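Local structure of purine-binding protein BAB2_0673 (Brucella melitensis biovar Abortus, 3S99) at residues F40-Q45 against A236-F242; G135-Q139 against I212-T216. The protein binds adenine and probably other purines such as guanine, and may serve an ABC-type system for their uptake. All coordinates share one frame; numbering follows the deposited sequence.

Contact 1. Residues F40-Q45 against A236-F242; sequences FGWTYQ and ASDMIKF. With ADE (adenine), chain T.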
loop_
_atom_site.group_PDB
_atom_site.type_symbol
_atom_site.label_atom_id
_atom_site.label_comp_id
_atom_site.label_asym_id
_atom_site.label_seq_id
_atom_site.Cartn_x
_atom_site.Cartn_y
_atom_site.Cartn_z
ATOM N N PHE A 40 -12.941 -1.888 -4.054
ATOM C CA PHE A 40 -12.974 -2.582 -2.762
ATOM C C PHE A 40 -11.571 -2.903 -2.228
ATOM O O PHE A 40 -11.381 -3.884 -1.509
ATOM C CB PHE A 40 -13.894 -3.812 -2.782
ATOM C CG PHE A 40 -15.342 -3.457 -2.770
ATOM C CD1 PHE A 40 -15.960 -3.074 -1.587
ATOM C CD2 PHE A 40 -16.072 -3.432 -3.936
ATOM C CE1 PHE A 40 -17.307 -2.707 -1.570
ATOM C CE2 PHE A 40 -17.428 -3.061 -3.935
ATOM C CZ PHE A 40 -18.042 -2.698 -2.753
ATOM N N GLY A 41 -10.619 -2.036 -2.579
ATOM C CA GLY A 41 -9.212 -2.139 -2.161
ATOM C C GLY A 41 -8.670 -0.749 -1.871
ATOM O O GLY A 41 -9.126 -0.082 -0.943
ATOM N N TRP A 42 -7.723 -0.307 -2.697
ATOM C CA TRP A 42 -6.963 0.917 -2.456
ATOM C C TRP A 42 -7.828 2.151 -2.435
ATOM O O TRP A 42 -7.785 2.913 -1.490
ATOM C CB TRP A 42 -5.909 1.101 -3.552
ATOM C CG TRP A 42 -5.205 2.428 -3.491
ATOM C CD1 TRP A 42 -5.507 3.575 -4.183
ATOM C CD2 TRP A 42 -4.097 2.737 -2.655
ATOM N NE1 TRP A 42 -4.599 4.578 -3.853
ATOM C CE2 TRP A 42 -3.745 4.089 -2.894
ATOM C CE3 TRP A 42 -3.334 1.984 -1.754
ATOM C CZ2 TRP A 42 -2.663 4.712 -2.244
ATOM C CZ3 TRP A 42 -2.285 2.617 -1.065
ATOM C CH2 TRP A 42 -1.956 3.964 -1.323
ATOM N N THR A 43 -8.587 2.401 -3.502
ATOM C CA THR A 43 -9.383 3.634 -3.539
ATOM C C THR A 43 -10.529 3.554 -2.510
ATOM O O THR A 43 -10.876 4.536 -1.828
ATOM C CB THR A 43 -9.885 3.941 -4.943
ATOM O OG1 THR A 43 -8.778 4.436 -5.721
ATOM C CG2 THR A 43 -11.012 5.002 -4.897
ATOM N N TYR A 44 -11.080 2.357 -2.363
ATOM C CA TYR A 44 -12.144 2.110 -1.394
ATOM C C TYR A 44 -11.715 2.506 0.033
ATOM O O TYR A 44 -12.465 3.157 0.740
ATOM C CB TYR A 44 -12.501 0.634 -1.442
ATOM C CG TYR A 44 -13.466 0.170 -0.391
ATOM C CD1 TYR A 44 -14.818 0.492 -0.474
ATOM C CD2 TYR A 44 -13.042 -0.637 0.674
ATOM C CE1 TYR A 44 -15.736 0.024 0.496
ATOM C CE2 TYR A 44 -13.947 -1.103 1.641
ATOM C CZ TYR A 44 -15.274 -0.773 1.541
ATOM O OH TYR A 44 -16.154 -1.192 2.486
ATOM N N GLN A 45 -10.520 2.075 0.448
ATOM C CA GLN A 45 -9.969 2.443 1.754
ATOM C C GLN A 45 -9.797 3.952 1.895
ATOM O O GLN A 45 -10.089 4.514 2.937
ATOM C CB GLN A 45 -8.599 1.812 1.989
ATOM C CG GLN A 45 -8.503 0.517 2.745
ATOM C CD GLN A 45 -9.429 0.320 3.929
ATOM O OE1 GLN A 45 -10.466 -0.296 3.784
ATOM N NE2 GLN A 45 -9.027 0.779 5.099
ATOM N N ALA A 236 -4.802 -3.338 0.908
ATOM C CA ALA A 236 -5.304 -2.017 1.251
ATOM C C ALA A 236 -6.484 -2.132 2.192
ATOM O O ALA A 236 -6.560 -1.414 3.213
ATOM C CB ALA A 236 -5.723 -1.225 -0.035
ATOM N N SER A 237 -7.436 -2.977 1.786
ATOM C CA SER A 237 -8.651 -3.241 2.541
ATOM C C SER A 237 -8.698 -4.675 2.982
ATOM O O SER A 237 -8.103 -5.541 2.339
ATOM C CB SER A 237 -9.872 -3.017 1.633
ATOM O OG SER A 237 -11.035 -2.865 2.453
ATOM N N ASP A 238 -9.465 -4.944 4.043
ATOM C CA ASP A 238 -9.785 -6.326 4.404
ATOM C C ASP A 238 -10.768 -6.842 3.360
ATOM O O ASP A 238 -11.900 -6.399 3.328
ATOM C CB ASP A 238 -10.353 -6.425 5.833
ATOM C CG ASP A 238 -10.625 -7.870 6.261
ATOM O OD1 ASP A 238 -10.481 -8.788 5.409
ATOM O OD2 ASP A 238 -11.001 -8.082 7.448
ATOM N N MET A 239 -10.317 -7.778 2.509
ATOM C CA MET A 239 -11.121 -8.301 1.398
ATOM C C MET A 239 -11.772 -9.641 1.696
ATOM O O MET A 239 -12.144 -10.377 0.762
ATOM C CB MET A 239 -10.261 -8.445 0.135
ATOM C CG MET A 239 -9.685 -7.144 -0.373
ATOM S SD MET A 239 -8.616 -7.400 -1.825
ATOM C CE MET A 239 -8.563 -5.705 -2.425
ATOM N N ILE A 240 -11.936 -9.946 2.980
ATOM C CA ILE A 240 -12.477 -11.229 3.418
ATOM C C ILE A 240 -13.833 -11.555 2.753
ATOM O O ILE A 240 -14.043 -12.709 2.354
ATOM C CB ILE A 240 -12.611 -11.290 4.968
ATOM C CG1 ILE A 240 -12.947 -12.710 5.467
ATOM C CG2 ILE A 240 -13.659 -10.279 5.474
ATOM C CD1 ILE A 240 -11.837 -13.727 5.367
ATOM N N LYS A 241 -14.719 -10.556 2.611
ATOM C CA LYS A 241 -16.062 -10.808 2.056
ATOM C C LYS A 241 -16.000 -11.372 0.635
ATOM O O LYS A 241 -16.896 -12.106 0.234
ATOM C CB LYS A 241 -16.951 -9.550 2.075
ATOM N N PHE A 242 -14.926 -11.063 -0.099
ATOM C CA PHE A 242 -14.731 -11.578 -1.460
ATOM C C PHE A 242 -13.995 -12.929 -1.517
ATOM O O PHE A 242 -13.825 -13.501 -2.591
ATOM C CB PHE A 242 -13.981 -10.518 -2.288
ATOM C CG PHE A 242 -14.726 -9.238 -2.409
ATOM C CD1 PHE A 242 -15.681 -9.066 -3.401
ATOM C CD2 PHE A 242 -14.513 -8.217 -1.506
ATOM C CE1 PHE A 242 -16.369 -7.883 -3.510
ATOM C CE2 PHE A 242 -15.199 -7.034 -1.599
ATOM C CZ PHE A 242 -16.129 -6.860 -2.589
HETATM N N9 ADE T . 0.104 5.101 -4.967
HETATM C C8 ADE T . 0.972 4.514 -4.072
HETATM N N7 ADE T . 0.675 3.280 -3.745
HETATM C C5 ADE T . -0.478 3.092 -4.515
HETATM C C6 ADE T . -1.272 1.982 -4.617
HETATM N N6 ADE T . -0.935 0.925 -3.863
HETATM N N1 ADE T . -2.363 2.043 -5.447
HETATM C C2 ADE T . -2.594 3.175 -6.136
HETATM N N3 ADE T . -1.895 4.310 -6.120
HETATM C C4 ADE T . -0.847 4.175 -5.274
HETATM O O HOH W 1 -12.810 -4.928 0.385
HETATM O O HOH W 2 -10.993 -2.577 5.111
#

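Contact 2. Residues G135-Q139 against I212-T216; sequences GRYVQ and ITQHT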
loop_
_atom_site.group_PDB
_atom_site.type_symbol
_atom_site.label_atom_id
_atom_site.label_comp_id
_atom_site.label_asym_id
_atom_site.label_seq_id
_atom_site.Cartn_x
_atom_site.Cartn_y
_atom_site.Cartn_z
ATOM N N GLY A 135 3.654 -4.832 6.628
ATOM C CA GLY A 135 2.613 -5.835 6.439
ATOM C C GLY A 135 3.051 -6.930 5.501
ATOM O O GLY A 135 2.698 -8.083 5.684
ATOM N N ARG A 136 3.823 -6.584 4.484
ATOM C CA ARG A 136 4.300 -7.581 3.550
ATOM C C ARG A 136 5.153 -8.640 4.258
ATOM O O ARG A 136 5.142 -9.812 3.875
ATOM C CB ARG A 136 5.148 -6.925 2.476
ATOM C CG ARG A 136 4.371 -5.986 1.565
ATOM C CD ARG A 136 3.547 -6.756 0.586
ATOM N NE ARG A 136 2.845 -5.838 -0.313
ATOM C CZ ARG A 136 1.912 -6.183 -1.179
ATOM N NH1 ARG A 136 1.499 -7.429 -1.287
ATOM N NH2 ARG A 136 1.378 -5.241 -1.946
ATOM N N TYR A 137 5.912 -8.226 5.265
ATOM C CA TYR A 137 6.803 -9.145 5.945
ATOM C C TYR A 137 6.002 -10.210 6.651
ATOM O O TYR A 137 6.274 -11.397 6.490
ATOM C CB TYR A 137 7.719 -8.405 6.909
ATOM C CG TYR A 137 8.787 -9.270 7.506
ATOM C CD1 TYR A 137 8.576 -9.911 8.724
ATOM C CD2 TYR A 137 10.021 -9.437 6.870
ATOM C CE1 TYR A 137 9.543 -10.681 9.289
ATOM C CE2 TYR A 137 11.007 -10.187 7.443
ATOM C CZ TYR A 137 10.760 -10.814 8.636
ATOM O OH TYR A 137 11.716 -11.587 9.199
ATOM N N VAL A 138 4.987 -9.788 7.396
ATOM C CA VAL A 138 4.066 -10.682 8.024
ATOM C C VAL A 138 3.410 -11.639 7.030
ATOM O O VAL A 138 3.321 -12.831 7.275
ATOM C CB VAL A 138 2.932 -9.919 8.753
ATOM C CG1 VAL A 138 2.111 -10.891 9.534
ATOM C CG2 VAL A 138 3.491 -8.823 9.653
ATOM N N GLN A 139 2.964 -11.115 5.874
ATOM C CA GLN A 139 2.367 -11.989 4.881
ATOM C C GLN A 139 3.366 -13.014 4.358
ATOM O O GLN A 139 2.986 -14.126 4.001
ATOM C CB GLN A 139 1.726 -11.153 3.728
ATOM C CG GLN A 139 0.609 -10.273 4.258
ATOM C CD GLN A 139 -0.219 -9.498 3.245
ATOM O OE1 GLN A 139 -1.350 -9.142 3.561
ATOM N NE2 GLN A 139 0.338 -9.190 2.062
ATOM N N ILE A 212 -1.592 -16.333 -3.588
ATOM C CA ILE A 212 -1.708 -15.128 -4.447
ATOM C C ILE A 212 -1.616 -13.870 -3.605
ATOM O O ILE A 212 -2.199 -13.767 -2.514
ATOM C CB ILE A 212 -3.012 -15.103 -5.253
ATOM C CG1 ILE A 212 -2.992 -16.148 -6.376
ATOM C CG2 ILE A 212 -3.274 -13.705 -5.824
ATOM C CD1 ILE A 212 -1.894 -15.953 -7.446
ATOM N N THR A 213 -0.846 -12.923 -4.091
ATOM C CA THR A 213 -0.765 -11.641 -3.457
ATOM C C THR A 213 -0.539 -10.588 -4.520
ATOM O O THR A 213 -0.068 -10.901 -5.635
ATOM C CB THR A 213 0.419 -11.620 -2.438
ATOM O OG1 THR A 213 0.305 -10.459 -1.602
ATOM C CG2 THR A 213 1.713 -11.595 -3.163
ATOM N N GLN A 214 -0.780 -9.340 -4.164
ATOM C CA GLN A 214 -0.777 -8.256 -5.170
ATOM C C GLN A 214 -0.352 -6.900 -4.645
ATOM O O GLN A 214 -0.452 -6.637 -3.451
ATOM C CB GLN A 214 -2.166 -8.097 -5.781
ATOM C CG GLN A 214 -3.135 -7.380 -4.851
ATOM C CD GLN A 214 -4.549 -7.493 -5.295
ATOM O OE1 GLN A 214 -5.049 -8.604 -5.550
ATOM N NE2 GLN A 214 -5.236 -6.352 -5.366
ATOM N N HIS A 215 0.099 -6.037 -5.563
ATOM C CA HIS A 215 0.219 -4.603 -5.289
ATOM C C HIS A 215 -0.628 -3.750 -6.237
ATOM O O HIS A 215 -0.339 -2.572 -6.475
ATOM C CB HIS A 215 1.674 -4.183 -5.358
ATOM C CG HIS A 215 2.014 -3.014 -4.487
ATOM N ND1 HIS A 215 3.103 -3.021 -3.631
ATOM C CD2 HIS A 215 1.460 -1.779 -4.382
ATOM C CE1 HIS A 215 3.180 -1.851 -3.018
ATOM N NE2 HIS A 215 2.212 -1.070 -3.471
ATOM N N THR A 216 -1.683 -4.357 -6.774
ATOM C CA THR A 216 -2.715 -3.637 -7.522
ATOM C C THR A 216 -3.922 -3.389 -6.597
ATOM O O THR A 216 -3.961 -3.871 -5.446
ATOM C CB THR A 216 -3.109 -4.450 -8.742
ATOM O OG1 THR A 216 -3.571 -5.753 -8.315
ATOM C CG2 THR A 216 -1.887 -4.571 -9.719
HETATM O O HOH W 3 2.156 -9.809 0.179
#

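Contact 1. Residues F40-Q45 against A236-F242
F40 and F242 make the aromatic part of this contact. CZ of F242 lies over one face of the F40 ring, off its centre, 3.5 Å from CG of F40. They form an oblique aromatic pair, with planes 51° apart. F40 CG is anti to its own carbonyl carbon (chi1 -74°), which sets the ring against F242.

The other apolar contacts gather round G41. CB of A236 packs on the backbone here, 3.5 Å from the N of W42. CE of M239 comes to 3.6 Å from CA of G41. G41 is the N-cap residue of helix 42-57, and the D39 carboxylate accepts from the backbone N of G41, T43 and Y44.

The polar contacts centre on S237 and two waters. S237 OG lies 2.9 Å from Q45 OE1 and also sits at the edge of the Y44 ring, in its plane. One water donates to Q45 OE1 and accepts from the backbone N of D238. A second water donates to F40 O at 2.6 Å and weakly to D238 O. Q45 NE2 bonds to D253 O.

The first side-chain bond of W42 leads away from 236-242, and the indole lies over adenine. ADE N1 is 3.4 Å from W42 CD2, and W42 NE1 donates to T93 O. The contact joins the start of the helix after strand 27-32 of the parallel sheet to the loop after strand 231-236 of the mixed sheet. It thus bridges the two lobes beside the adenine cleft, mostly by packing and water-mediated links.

Contact 2. Residues G135-Q139 against I212-T216
R136 reaches from helix 132-146 to the end of strand 211-214 and grips one carbonyl oxygen, Q214 O, with both terminal nitrogens. NH2 bonds to it at 2.8 Å, with an N-H...O angle of 154°. NH1 bonds to Q214 O at 3.0 Å and is more bent, at 138°. The oxygen lies in the guanidinium plane, but both nitrogens meet it from the same face of its carbonyl. The R136 chain bends at chi2 and then runs extended to its end.

One water joins three polar groups. It accepts from R136 NH1 at 2.9 Å and from Q139 NE2 at 2.7 Å. It is also hydrogen-bonded to T213 OG1 at 2.6 Å. T213 carries OG1 anti to its backbone N, which turns the hydroxyl to this water. Q139 does not touch the strand closely; the water spans the 3.9 Å between its NE2 and T213 OG1.

H215 lies beside the guanidinium, its ring plane turned 30° from it. H215 ND1 is 3.3 Å from R136 NH2. H215 NE2 is hydrogen-bonded to E162 OE2, and both residues line the adenine pocket. On the far side of the strand, Q214 NE2 bonds to T216 O and S218 O.

Helix 132-146 runs nearly antiparallel to the strand here, their axes 11.4 Å apart at closest. Strand 211-214 lies between strands 151-156 and 231-236. R136 also touches Y154 and Q235 on these neighbours and S169 of helix 161-175.

Overall arrangement
Contact 2 is buried, whereas contact 1 is only partly buried, and its F40 and F242 are partly exposed. Their centres lie 13 Å apart, and they do not touch. Both involve the mixed sheet: contact 2 uses strand 211-214, and contact 1 uses the end of the adjacent strand 231-236 and the loop beyond it. Their chemistry differs. Contact 1 mixes aromatic and apolar packing with polar links that run through water. Contact 2 is polar, built on an arginine, a main-chain oxygen and one water. Each supplies one residue to the adenine pocket, W42 from contact 1 and H215 from contact 2.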